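Local coordinates for protein lactate racemase (Thermoanaerobacterium thermosaccharolyticum, PDB 2YJG) that interconverts the D- and L-isomers of lactate, using a nickel pincer complex derived from nicotinic acid mononucleotide as its cofactor, at residues R45-P50 with F235-V240. Numbering follows the deposited sequence.
Sequences RALENP and FILNVV
Phe235 and Leu237 both turn CG anti to the backbone N (chi1 -169° and 163°), and Leu47 turns its own CG anti to the carbonyl carbon; the three side chains meet between the last turn of helix 39-48 and strand 233-241. The end of Leu47 comes nearer the strand than the direction of its CB would suggest. Its CD2 comes to the edge of the Phe235 ring, near the ring plane, 3.9 Å from CE1 and almost as close to CZ, and the two side chains cross at about a right angle. The same methyl lies 4.4 Å from CD1 of Leu237, a looser approach. That CD1 also meets CB of Ala46 at 4.1 Å, so Leu237 touches both Ala46 and Leu47. Farther along the chain, Pro50 sets its CB 4.2 Å from Phe235 CE2, obliquely to the ring. Asn49 ND2 donates to Arg45 O at 2.8 Å, nearly straight at 162°, and its backbone N bonds to Ala46 O. This is buried, apolar helix-on-sheet packing, away from the catalytic and cofactor sites. Strand 233-241 runs parallel to strand 164-170 and antiparallel to strand 247-253 in the mixed sheet, and helix 39-48 lies on a face of that sheet beside helix 79-91, whose Leu86 touches both Leu47 and Leu237; Ala46 also touches Ala250 of strand 247-253.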
ATOM      1  N   ARG A  45      11.709 -26.007  -3.923  1.00 22.12           N
ATOM      2  CA  ARG A  45      12.815 -26.917  -4.225  1.00 23.11           C
ATOM      3  C   ARG A  45      14.153 -26.214  -4.056  1.00 21.72           C
ATOM      4  O   ARG A  45      15.064 -26.752  -3.427  1.00 21.41           O
ATOM      5  CB  ARG A  45      12.689 -27.500  -5.658  1.00 23.87           C
ATOM      6  CG  ARG A  45      13.770 -28.510  -6.073  1.00 27.83           C
ATOM      7  CD  ARG A  45      13.656 -28.964  -7.546  1.00 32.42           C
ATOM      8  NE  ARG A  45      13.851 -27.854  -8.479  1.00 38.23           N
ATOM      9  CZ  ARG A  45      13.871 -27.939  -9.813  1.00 41.36           C
ATOM     10  NH1 ARG A  45      13.745 -29.112 -10.435  1.00 42.96           N
ATOM     11  NH2 ARG A  45      14.043 -26.823 -10.533  1.00 41.39           N
ATOM     12  N   ALA A  46      14.274 -25.016  -4.626  1.00 20.13           N
ATOM     13  CA  ALA A  46      15.496 -24.217  -4.465  1.00 20.50           C
ATOM     14  C   ALA A  46      15.798 -23.972  -3.016  1.00 18.93           C
ATOM     15  O   ALA A  46      16.916 -24.151  -2.568  1.00 19.72           O
ATOM     16  CB  ALA A  46      15.359 -22.854  -5.175  1.00 19.32           C
ATOM     17  N   LEU A  47      14.808 -23.450  -2.293  1.00 19.89           N
ATOM     18  CA  LEU A  47      14.985 -23.135  -0.886  1.00 19.33           C
ATOM     19  C   LEU A  47      15.344 -24.403  -0.079  1.00 20.80           C
ATOM     20  O   LEU A  47      16.175 -24.348   0.837  1.00 19.72           O
ATOM     21  CB  LEU A  47      13.734 -22.473  -0.310  1.00 19.82           C
ATOM     22  CG  LEU A  47      13.429 -21.055  -0.864  1.00 19.14           C
ATOM     23  CD1 LEU A  47      12.019 -20.618  -0.362  1.00 18.77           C
ATOM     24  CD2 LEU A  47      14.525 -20.034  -0.528  1.00 11.32           C
ATOM     25  N   GLU A  48      14.737 -25.530  -0.440  1.00 22.12           N
ATOM     26  CA  GLU A  48      15.001 -26.770   0.294  1.00 23.25           C
ATOM     27  C   GLU A  48      16.387 -27.404  -0.058  1.00 24.17           C
ATOM     28  O   GLU A  48      16.857 -28.318   0.626  1.00 25.02           O
ATOM     29  CB  GLU A  48      13.871 -27.752   0.043  1.00 25.02           C
ATOM     30  CG  GLU A  48      12.455 -27.433   0.684  1.00 25.85           C
ATOM     31  CD  GLU A  48      11.311 -28.239   0.052  1.00 31.79           C
ATOM     32  OE1 GLU A  48      11.547 -29.286  -0.603  1.00 34.64           O
ATOM     33  OE2 GLU A  48      10.147 -27.847   0.198  1.00 34.48           O
ATOM     34  N   ASN A  49      17.073 -26.872  -1.087  1.00 22.66           N
ATOM     35  CA  ASN A  49      18.300 -27.448  -1.636  1.00 23.36           C
ATOM     36  C   ASN A  49      19.272 -26.297  -1.919  1.00 22.76           C
ATOM     37  O   ASN A  49      19.637 -26.030  -3.118  1.00 22.77           O
ATOM     38  CB  ASN A  49      17.966 -28.236  -2.903  1.00 23.25           C
ATOM     39  CG  ASN A  49      17.088 -29.474  -2.604  1.00 26.58           C
ATOM     40  OD1 ASN A  49      17.606 -30.509  -2.180  1.00 27.95           O
ATOM     41  ND2 ASN A  49      15.767 -29.367  -2.839  1.00 22.63           N
ATOM     42  N   PRO A  50      19.680 -25.579  -0.841  1.00 20.44           N
ATOM     43  CA  PRO A  50      20.526 -24.432  -1.007  1.00 20.56           C
ATOM     44  C   PRO A  50      21.910 -24.818  -1.554  1.00 21.36           C
ATOM     45  O   PRO A  50      22.443 -25.892  -1.245  1.00 20.83           O
ATOM     46  CB  PRO A  50      20.648 -23.848   0.400  1.00 21.37           C
ATOM     47  CG  PRO A  50      20.206 -25.031   1.363  1.00 20.01           C
ATOM     48  CD  PRO A  50      19.273 -25.806   0.564  1.00 20.42           C
ATOM     49  N   PHE A 235      22.533 -14.964   1.835  1.00 18.11           N
ATOM     50  CA  PHE A 235      21.645 -15.894   1.136  1.00 17.01           C
ATOM     51  C   PHE A 235      20.908 -15.119   0.030  1.00 17.76           C
ATOM     52  O   PHE A 235      20.469 -13.968   0.258  1.00 16.39           O
ATOM     53  CB  PHE A 235      20.631 -16.477   2.131  1.00 16.76           C
ATOM     54  CG  PHE A 235      19.832 -17.622   1.616  1.00 15.89           C
ATOM     55  CD1 PHE A 235      18.635 -17.418   0.941  1.00 15.64           C
ATOM     56  CD2 PHE A 235      20.230 -18.923   1.867  1.00 16.95           C
ATOM     57  CE1 PHE A 235      17.902 -18.495   0.502  1.00 14.38           C
ATOM     58  CE2 PHE A 235      19.510 -19.958   1.441  1.00 18.90           C
ATOM     59  CZ  PHE A 235      18.327 -19.752   0.793  1.00 16.76           C
ATOM     60  N   ILE A 236      20.775 -15.778  -1.131  1.00 16.10           N
ATOM     61  CA  ILE A 236      19.931 -15.294  -2.227  1.00 14.44           C
ATOM     62  C   ILE A 236      18.901 -16.347  -2.706  1.00 13.85           C
ATOM     63  O   ILE A 236      19.073 -17.584  -2.476  1.00 15.31           O
ATOM     64  CB  ILE A 236      20.778 -14.782  -3.402  1.00 14.10           C
ATOM     65  CG1 ILE A 236      21.385 -15.951  -4.194  1.00 14.88           C
ATOM     66  CG2 ILE A 236      21.844 -13.728  -2.905  1.00 15.60           C
ATOM     67  CD1 ILE A 236      22.031 -15.495  -5.564  1.00 14.03           C
ATOM     68  N   LEU A 237      17.811 -15.868  -3.311  1.00 12.45           N
ATOM     69  CA  LEU A 237      16.878 -16.725  -4.071  1.00 13.12           C
ATOM     70  C   LEU A 237      16.817 -15.978  -5.374  1.00 13.81           C
ATOM     71  O   LEU A 237      16.417 -14.810  -5.399  1.00 14.88           O
ATOM     72  CB  LEU A 237      15.499 -16.823  -3.422  1.00 12.16           C
ATOM     73  CG  LEU A 237      14.399 -17.339  -4.354  1.00 16.45           C
ATOM     74  CD1 LEU A 237      14.681 -18.801  -4.715  1.00 12.42           C
ATOM     75  CD2 LEU A 237      12.983 -17.147  -3.861  1.00 18.57           C
ATOM     76  N   ASN A 238      17.293 -16.591  -6.439  1.00 13.87           N
ATOM     77  CA  ASN A 238      17.155 -15.972  -7.784  1.00 14.67           C
ATOM     78  C   ASN A 238      16.370 -16.904  -8.716  1.00 14.62           C
ATOM     79  O   ASN A 238      16.673 -18.084  -8.777  1.00 15.81           O
ATOM     80  CB  ASN A 238      18.520 -15.711  -8.416  1.00 15.44           C
ATOM     81  CG  ASN A 238      19.198 -14.458  -7.928  1.00 16.88           C
ATOM     82  OD1 ASN A 238      18.768 -13.765  -6.988  1.00 19.35           O
ATOM     83  ND2 ASN A 238      20.296 -14.170  -8.561  1.00 10.69           N
ATOM     84  N   VAL A 239      15.389 -16.368  -9.420  1.00 14.58           N
ATOM     85  CA  VAL A 239      14.591 -17.111 -10.349  1.00 14.89           C
ATOM     86  C   VAL A 239      15.048 -16.864 -11.790  1.00 14.75           C
ATOM     87  O   VAL A 239      15.775 -15.917 -12.100  1.00 15.27           O
ATOM     88  CB  VAL A 239      13.088 -16.829 -10.199  1.00 14.24           C
ATOM     89  CG1 VAL A 239      12.518 -17.390  -8.871  1.00 15.20           C
ATOM     90  CG2 VAL A 239      12.740 -15.350 -10.374  1.00 13.61           C
ATOM     91  N   VAL A 240      14.659 -17.794 -12.637  1.00 15.21           N
ATOM     92  CA  VAL A 240      14.786 -17.653 -14.067  1.00 14.62           C
ATOM     93  C   VAL A 240      13.354 -17.704 -14.556  1.00 15.57           C
ATOM     94  O   VAL A 240      12.587 -18.583 -14.188  1.00 14.66           O
ATOM     95  CB  VAL A 240      15.621 -18.715 -14.669  1.00 14.45           C
ATOM     96  CG1 VAL A 240      15.598 -18.562 -16.187  1.00 14.88           C
ATOM     97  CG2 VAL A 240      17.079 -18.650 -14.118  1.00  9.92           C
TER